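Local coordinates for penicillin-binding protein 2B (Streptococcus pneumoniae, PDB 2WAE) that probably cross-links the peptide stems of neighbouring glycan strands in cell wall peptidoglycan, as a transpeptidase of the elongation machinery, and binds penicillin, at residues Ile413-Ser418 / Gln458-Asn463. Numbering follows the deposited sequence.
Sequences IVFQGS and QTYQPN
The hydroxyl OH of Tyr460 accepts a nearly straight hydrogen bond from the backbone N of Val414, 2.9 Å long with an N-H...O angle of 169°. The carbonyl of Val414 is used as well: Asn463 N donates to Val414 O over 2.9 Å, a more bent bond whose donor is tilted 21° from the carbonyl plane. Tyr460 gets there because its CG stands anti to the backbone N (chi1 174°), which sends the ring across toward the 413-418 loop. Ile413 then meets that ring with both branches: CD1 sits over the centre of one face, 4.1 Å from the centroid, in a CH-pi contact, while Ile413 CG2 reaches Tyr460 CE1 at 3.7 Å. Pro462 N lies against the opposite face, offset toward the rim. Both loops belong to the penicillin-binding transpeptidase domain, away from the active site; Leu453 of helix 445-455 touches both Tyr460 and Phe415. Phe415, at the start of a type II beta turn ending at Ser418, brings CE1 to the edge of the Tyr460 ring and packs edge-to-face with Phe509. On the more exposed flank, Val414 and Asn463 run side by side, with CG1 of the valine 3.4 Å from OD1 of the asparagine.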
ATOM      1  N   ILE A 413      36.066  18.610  -7.322  1.00 14.18           N
ATOM      2  CA  ILE A 413      36.533  17.267  -7.637  1.00 14.42           C
ATOM      3  C   ILE A 413      36.718  17.064  -9.150  1.00 15.45           C
ATOM      4  O   ILE A 413      35.751  17.097  -9.907  1.00 15.95           O
ATOM      5  CB  ILE A 413      35.591  16.198  -7.049  1.00 12.70           C
ATOM      6  CG1 ILE A 413      35.375  16.460  -5.559  1.00 12.74           C
ATOM      7  CG2 ILE A 413      36.178  14.824  -7.249  1.00  9.83           C
ATOM      8  CD1 ILE A 413      36.639  16.298  -4.732  1.00 12.95           C
ATOM      9  N   VAL A 414      37.961  16.863  -9.581  1.00 14.89           N
ATOM     10  CA  VAL A 414      38.295  16.774 -10.998  1.00 14.83           C
ATOM     11  C   VAL A 414      38.845  15.394 -11.373  1.00 14.41           C
ATOM     12  O   VAL A 414      39.997  15.087 -11.073  1.00 14.26           O
ATOM     13  CB  VAL A 414      39.375  17.832 -11.377  1.00 15.85           C
ATOM     14  CG1 VAL A 414      39.731  17.758 -12.852  1.00 10.07           C
ATOM     15  CG2 VAL A 414      38.920  19.235 -11.004  1.00 18.78           C
ATOM     16  N   PHE A 415      38.031  14.575 -12.034  1.00 15.06           N
ATOM     17  CA  PHE A 415      38.456  13.283 -12.583  1.00 14.89           C
ATOM     18  C   PHE A 415      38.810  13.491 -14.051  1.00 15.95           C
ATOM     19  O   PHE A 415      38.237  14.345 -14.719  1.00 17.40           O
ATOM     20  CB  PHE A 415      37.323  12.254 -12.523  1.00 13.88           C
ATOM     21  CG  PHE A 415      36.840  11.959 -11.133  1.00 14.96           C
ATOM     22  CD1 PHE A 415      37.704  11.424 -10.187  1.00 15.28           C
ATOM     23  CD2 PHE A 415      35.536  12.209 -10.769  1.00 14.41           C
ATOM     24  CE1 PHE A 415      37.290  11.142  -8.910  1.00  9.87           C
ATOM     25  CE2 PHE A 415      35.108  11.930  -9.472  1.00 19.33           C
ATOM     26  CZ  PHE A 415      35.989  11.408  -8.542  1.00 17.69           C
ATOM     27  N   GLN A 416      39.738  12.700 -14.567  1.00 17.13           N
ATOM     28  CA  GLN A 416      40.101  12.793 -15.967  1.00 20.27           C
ATOM     29  C   GLN A 416      38.964  12.399 -16.910  1.00 22.31           C
ATOM     30  O   GLN A 416      38.274  11.408 -16.690  1.00 22.91           O
ATOM     31  CB  GLN A 416      41.315  11.924 -16.225  1.00 18.82           C
ATOM     32  CG  GLN A 416      41.912  12.208 -17.557  1.00 24.21           C
ATOM     33  CD  GLN A 416      42.692  13.501 -17.580  1.00 23.89           C
ATOM     34  OE1 GLN A 416      43.261  13.918 -16.568  1.00 18.95           O
ATOM     35  NE2 GLN A 416      42.740  14.134 -18.747  1.00 21.76           N
ATOM     36  N   GLY A 417      38.772  13.180 -17.967  1.00 26.24           N
ATOM     37  CA  GLY A 417      37.714  12.917 -18.939  1.00 29.22           C
ATOM     38  C   GLY A 417      36.315  13.146 -18.393  1.00 31.96           C
ATOM     39  O   GLY A 417      35.390  12.394 -18.703  1.00 34.04           O
ATOM     40  N   SER A 418      36.147  14.176 -17.569  1.00 32.87           N
ATOM     41  CA  SER A 418      34.820  14.538 -17.077  1.00 34.57           C
ATOM     42  C   SER A 418      34.769  15.885 -16.351  1.00 34.53           C
ATOM     43  O   SER A 418      35.759  16.333 -15.783  1.00 35.11           O
ATOM     44  CB  SER A 418      34.217  13.421 -16.214  1.00 34.86           C
ATOM     45  OG  SER A 418      35.169  12.891 -15.311  1.00 37.38           O
ATOM     46  N   GLN A 458      40.481   4.164  -3.396  1.00 30.72           N
ATOM     47  CA  GLN A 458      41.354   5.200  -3.937  1.00 29.06           C
ATOM     48  C   GLN A 458      41.345   6.470  -3.104  1.00 28.35           C
ATOM     49  O   GLN A 458      40.351   6.805  -2.463  1.00 30.00           O
ATOM     50  CB  GLN A 458      40.978   5.488  -5.387  1.00 28.13           C
ATOM     51  CG  GLN A 458      41.015   4.223  -6.218  1.00 32.35           C
ATOM     52  CD  GLN A 458      40.869   4.484  -7.689  1.00 39.22           C
ATOM     53  OE1 GLN A 458      41.672   5.202  -8.288  1.00 42.32           O
ATOM     54  NE2 GLN A 458      39.837   3.898  -8.291  1.00 48.21           N
ATOM     55  N   THR A 459      42.477   7.155  -3.089  1.00 27.59           N
ATOM     56  CA  THR A 459      42.568   8.473  -2.484  1.00 26.75           C
ATOM     57  C   THR A 459      42.480   9.483  -3.623  1.00 24.40           C
ATOM     58  O   THR A 459      43.143   9.327  -4.642  1.00 25.76           O
ATOM     59  CB  THR A 459      43.944   8.664  -1.791  1.00 27.64           C
ATOM     60  OG1 THR A 459      44.264   7.494  -1.030  1.00 29.42           O
ATOM     61  CG2 THR A 459      43.933   9.887  -0.874  1.00 27.80           C
ATOM     62  N   TYR A 460      41.680  10.524  -3.452  1.00 22.28           N
ATOM     63  CA  TYR A 460      41.562  11.560  -4.465  1.00 21.38           C
ATOM     64  C   TYR A 460      42.852  12.357  -4.664  1.00 22.34           C
ATOM     65  O   TYR A 460      43.479  12.812  -3.707  1.00 23.04           O
ATOM     66  CB  TYR A 460      40.442  12.524  -4.090  1.00 21.42           C
ATOM     67  CG  TYR A 460      40.361  13.709  -5.025  1.00 22.31           C
ATOM     68  CD1 TYR A 460      39.943  13.544  -6.341  1.00 22.04           C
ATOM     69  CD2 TYR A 460      40.721  14.982  -4.609  1.00 18.38           C
ATOM     70  CE1 TYR A 460      39.877  14.615  -7.214  1.00 18.07           C
ATOM     71  CE2 TYR A 460      40.669  16.065  -5.486  1.00 20.61           C
ATOM     72  CZ  TYR A 460      40.228  15.876  -6.784  1.00 20.34           C
ATOM     73  OH  TYR A 460      40.146  16.936  -7.668  1.00 20.74           O
ATOM     74  N   GLN A 461      43.257  12.516  -5.918  1.00 21.39           N
ATOM     75  CA  GLN A 461      44.287  13.484  -6.271  1.00 22.09           C
ATOM     76  C   GLN A 461      43.729  14.169  -7.503  1.00 19.37           C
ATOM     77  O   GLN A 461      43.115  13.527  -8.349  1.00 18.97           O
ATOM     78  CB  GLN A 461      45.631  12.821  -6.609  1.00 23.48           C
ATOM     79  CG  GLN A 461      46.217  11.918  -5.520  1.00 32.63           C
ATOM     80  CD  GLN A 461      46.864  12.684  -4.366  1.00 41.30           C
ATOM     81  OE1 GLN A 461      47.234  13.854  -4.502  1.00 41.26           O
ATOM     82  NE2 GLN A 461      47.011  12.016  -3.222  1.00 44.95           N
ATOM     83  N   PRO A 462      43.937  15.483  -7.616  1.00 17.89           N
ATOM     84  CA  PRO A 462      43.255  16.153  -8.711  1.00 16.30           C
ATOM     85  C   PRO A 462      43.780  15.640 -10.049  1.00 15.87           C
ATOM     86  O   PRO A 462      44.974  15.366 -10.169  1.00 15.43           O
ATOM     87  CB  PRO A 462      43.615  17.628  -8.492  1.00 16.58           C
ATOM     88  CG  PRO A 462      44.142  17.720  -7.098  1.00 12.29           C
ATOM     89  CD  PRO A 462      44.765  16.399  -6.817  1.00 15.91           C
ATOM     90  N   ASN A 463      42.887  15.502 -11.028  1.00 15.63           N
ATOM     91  CA  ASN A 463      43.226  15.061 -12.383  1.00 15.80           C
ATOM     92  C   ASN A 463      43.548  13.567 -12.505  1.00 16.34           C
ATOM     93  O   ASN A 463      44.130  13.108 -13.484  1.00 17.21           O
ATOM     94  CB  ASN A 463      44.386  15.888 -12.948  1.00 16.45           C
ATOM     95  CG  ASN A 463      44.206  17.379 -12.737  1.00 14.60           C
ATOM     96  OD1 ASN A 463      43.091  17.903 -12.780  1.00 11.71           O
ATOM     97  ND2 ASN A 463      45.314  18.070 -12.519  1.00  6.43           N
TER